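Local coordinates for vesicular integral-membrane protein VIP36 (PDB 2DUR), which acts as a calcium-dependent lectin of the early secretory pathway, binding high-mannose glycans and helping to transport and sort the glycoproteins that carry them, at residues Ser52-Gln57 with Ala86-Arg91. Sequence-based numbering, arbitrary orientation.
Sequences SIWNHQ and ALWYTR
Trp54 reaches across to Trp88 and Thr90 with CH2 and CZ3, atoms of its benzo ring, bridging two strands that are not direct neighbours. The backbones stay well apart, 8.9 Å between the CA atoms of Trp54 and Trp88, because strand 204-211 runs between 49-55 and 84-90. Tryptophan, with a long, flat, apolar side chain, suits a gap of this width.

The apolar part of the contact is between the two indoles. CH2 of Trp54 lies 3.4 Å from CB of Trp88 and 3.6 Å from its CG, where the second indole joins its stem, while CZ2 of Trp54 approaches CD1 of Trp88 at 3.9 Å. The ring planes are inclined by only 28°, but the six-membered ring of Trp54 and the five-membered ring of Trp88 are slid apart, their centroids 5.2 Å from each other, so they barely overlap. In Trp54, CG stands anti to the carbonyl carbon (chi1 -73°), and the indole leans over the intervening strand toward Trp88.

The polar atoms of Thr90 and Trp88 are bonded to residues outside the two segments. OG1 of Thr90 sits 3.3 Å from both CH2 and CZ3 of Trp54, a van der Waals contact with ring carbons, and donates a hydrogen bond to the backbone O of Asp92; a short beta-branched hydroxyl residue suits this strand end, bonding to the following loop while packing against the indole. NE1 of Trp88 is bonded to OG of Ser208 on the middle strand, which satisfies the one polar atom of a buried indole and should help to hold the ring in its orientation; Phe106 meets the same indole edge-to-face.

A bound mannose is about 13 Å from the side chain of Trp88. All three touching residues are buried, packing on one face of the seven-stranded antiparallel sheet and linking next-but-one strands of the legume-lectin-like beta sandwich that forms the lumenal L-type lectin domain.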
loop_
_atom_site.group_PDB
_atom_site.type_symbol
_atom_site.label_atom_id
_atom_site.label_comp_id
_atom_site.label_asym_id
_atom_site.label_seq_id
_atom_site.Cartn_x
_atom_site.Cartn_y
_atom_site.Cartn_z
ATOM N N SER A 52 -6.207 -10.143 0.060
ATOM C CA SER A 52 -5.525 -9.197 -0.815
ATOM C C SER A 52 -6.377 -8.902 -2.037
ATOM O O SER A 52 -7.358 -9.611 -2.312
ATOM C CB SER A 52 -4.168 -9.758 -1.238
ATOM O OG SER A 52 -4.287 -10.844 -2.148
ATOM N N ILE A 53 -5.987 -7.849 -2.755
ATOM C CA ILE A 53 -6.524 -7.537 -4.082
ATOM C C ILE A 53 -5.320 -7.185 -4.961
ATOM O O ILE A 53 -4.331 -6.590 -4.489
ATOM C CB ILE A 53 -7.564 -6.363 -4.069
ATOM C CG1 ILE A 53 -6.989 -5.080 -3.447
ATOM C CG2 ILE A 53 -8.847 -6.769 -3.344
ATOM C CD1 ILE A 53 -7.910 -3.868 -3.623
ATOM N N TRP A 54 -5.366 -7.613 -6.213
ATOM C CA TRP A 54 -4.250 -7.430 -7.122
ATOM C C TRP A 54 -4.763 -6.949 -8.467
ATOM O O TRP A 54 -5.661 -7.546 -9.041
ATOM C CB TRP A 54 -3.428 -8.717 -7.248
ATOM C CG TRP A 54 -2.624 -8.943 -5.987
ATOM C CD1 TRP A 54 -2.944 -9.748 -4.920
ATOM C CD2 TRP A 54 -1.376 -8.315 -5.662
ATOM N NE1 TRP A 54 -1.948 -9.671 -3.950
ATOM C CE2 TRP A 54 -0.985 -8.789 -4.377
ATOM C CE3 TRP A 54 -0.550 -7.390 -6.329
ATOM C CZ2 TRP A 54 0.203 -8.376 -3.751
ATOM C CZ3 TRP A 54 0.643 -6.974 -5.705
ATOM C CH2 TRP A 54 0.997 -7.466 -4.421
ATOM N N ASN A 55 -4.191 -5.853 -8.957
ATOM C CA ASN A 55 -4.601 -5.263 -10.251
ATOM C C ASN A 55 -4.205 -6.211 -11.367
ATOM O O ASN A 55 -3.150 -6.848 -11.300
ATOM C CB ASN A 55 -3.907 -3.889 -10.343
ATOM C CG ASN A 55 -4.440 -2.965 -11.440
ATOM O OD1 ASN A 55 -3.646 -2.192 -11.985
ATOM N ND2 ASN A 55 -5.746 -2.961 -11.704
ATOM N N HIS A 56 -5.061 -6.346 -12.390
ATOM C CA HIS A 56 -4.807 -7.266 -13.504
ATOM C C HIS A 56 -3.597 -6.908 -14.363
ATOM O O HIS A 56 -2.830 -7.780 -14.752
ATOM C CB HIS A 56 -6.025 -7.283 -14.431
ATOM C CG HIS A 56 -7.113 -8.202 -13.984
ATOM N ND1 HIS A 56 -7.986 -8.795 -14.873
ATOM C CD2 HIS A 56 -7.475 -8.634 -12.755
ATOM C CE1 HIS A 56 -8.839 -9.553 -14.207
ATOM N NE2 HIS A 56 -8.553 -9.472 -12.921
ATOM N N GLN A 57 -3.465 -5.625 -14.694
ATOM C CA GLN A 57 -2.470 -5.192 -15.659
ATOM C C GLN A 57 -1.263 -4.567 -14.974
ATOM O O GLN A 57 -1.444 -3.725 -14.092
ATOM C CB GLN A 57 -3.092 -4.174 -16.612
ATOM C CG GLN A 57 -4.181 -4.765 -17.536
ATOM C CD GLN A 57 -3.676 -5.978 -18.302
ATOM O OE1 GLN A 57 -2.762 -5.867 -19.128
ATOM N NE2 GLN A 57 -4.258 -7.147 -18.022
ATOM N N ALA A 86 -1.115 -3.443 3.979
ATOM C CA ALA A 86 0.054 -3.143 3.107
ATOM C C ALA A 86 -0.443 -2.768 1.722
ATOM O O ALA A 86 -1.387 -3.369 1.214
ATOM C CB ALA A 86 0.988 -4.349 3.002
ATOM N N LEU A 87 0.180 -1.747 1.136
ATOM C CA LEU A 87 -0.032 -1.359 -0.250
ATOM C C LEU A 87 1.217 -1.746 -1.001
ATOM O O LEU A 87 2.308 -1.528 -0.496
ATOM C CB LEU A 87 -0.216 0.160 -0.343
ATOM C CG LEU A 87 -1.368 0.674 0.512
ATOM C CD1 LEU A 87 -1.420 2.199 0.467
ATOM C CD2 LEU A 87 -2.706 0.064 0.052
ATOM N N TRP A 88 1.046 -2.286 -2.206
ATOM C CA TRP A 88 2.120 -2.901 -2.932
ATOM C C TRP A 88 2.283 -2.336 -4.318
ATOM O O TRP A 88 1.295 -2.058 -5.017
ATOM C CB TRP A 88 1.838 -4.403 -3.075
ATOM C CG TRP A 88 1.689 -5.098 -1.776
ATOM C CD1 TRP A 88 0.521 -5.465 -1.169
ATOM C CD2 TRP A 88 2.746 -5.515 -0.907
ATOM N NE1 TRP A 88 0.783 -6.083 0.040
ATOM C CE2 TRP A 88 2.144 -6.165 0.204
ATOM C CE3 TRP A 88 4.162 -5.432 -0.974
ATOM C CZ2 TRP A 88 2.895 -6.693 1.265
ATOM C CZ3 TRP A 88 4.917 -6.000 0.077
ATOM C CH2 TRP A 88 4.287 -6.630 1.173
ATOM N N TYR A 89 3.538 -2.216 -4.725
ATOM C CA TYR A 89 3.892 -2.063 -6.136
ATOM C C TYR A 89 5.040 -3.042 -6.369
ATOM O O TYR A 89 6.202 -2.763 -6.047
ATOM C CB TYR A 89 4.272 -0.609 -6.426
ATOM C CG TYR A 89 4.761 -0.382 -7.830
ATOM C CD1 TYR A 89 3.861 -0.324 -8.891
ATOM C CD2 TYR A 89 6.129 -0.234 -8.101
ATOM C CE1 TYR A 89 4.302 -0.125 -10.198
ATOM C CE2 TYR A 89 6.595 -0.023 -9.424
ATOM C CZ TYR A 89 5.665 0.045 -10.456
ATOM O OH TYR A 89 6.113 0.252 -11.752
ATOM N N THR A 90 4.689 -4.231 -6.856
ATOM C CA THR A 90 5.623 -5.357 -6.809
ATOM C C THR A 90 5.663 -6.191 -8.075
ATOM O O THR A 90 4.718 -6.223 -8.865
ATOM C CB THR A 90 5.338 -6.306 -5.611
ATOM O OG1 THR A 90 3.986 -6.792 -5.670
ATOM C CG2 THR A 90 5.583 -5.610 -4.272
ATOM N N ARG A 91 6.765 -6.910 -8.231
ATOM C CA ARG A 91 6.956 -7.801 -9.367
ATOM C C ARG A 91 5.886 -8.876 -9.436
ATOM O O ARG A 91 5.354 -9.175 -10.520
ATOM C CB ARG A 91 8.315 -8.469 -9.255
ATOM C CG ARG A 91 8.711 -9.207 -10.526
ATOM C CD ARG A 91 9.955 -10.048 -10.254
ATOM N NE ARG A 91 9.641 -11.181 -9.392
ATOM C CZ ARG A 91 10.545 -12.054 -8.936
ATOM N NH1 ARG A 91 11.848 -11.908 -9.211
ATOM N NH2 ARG A 91 10.131 -13.064 -8.177
#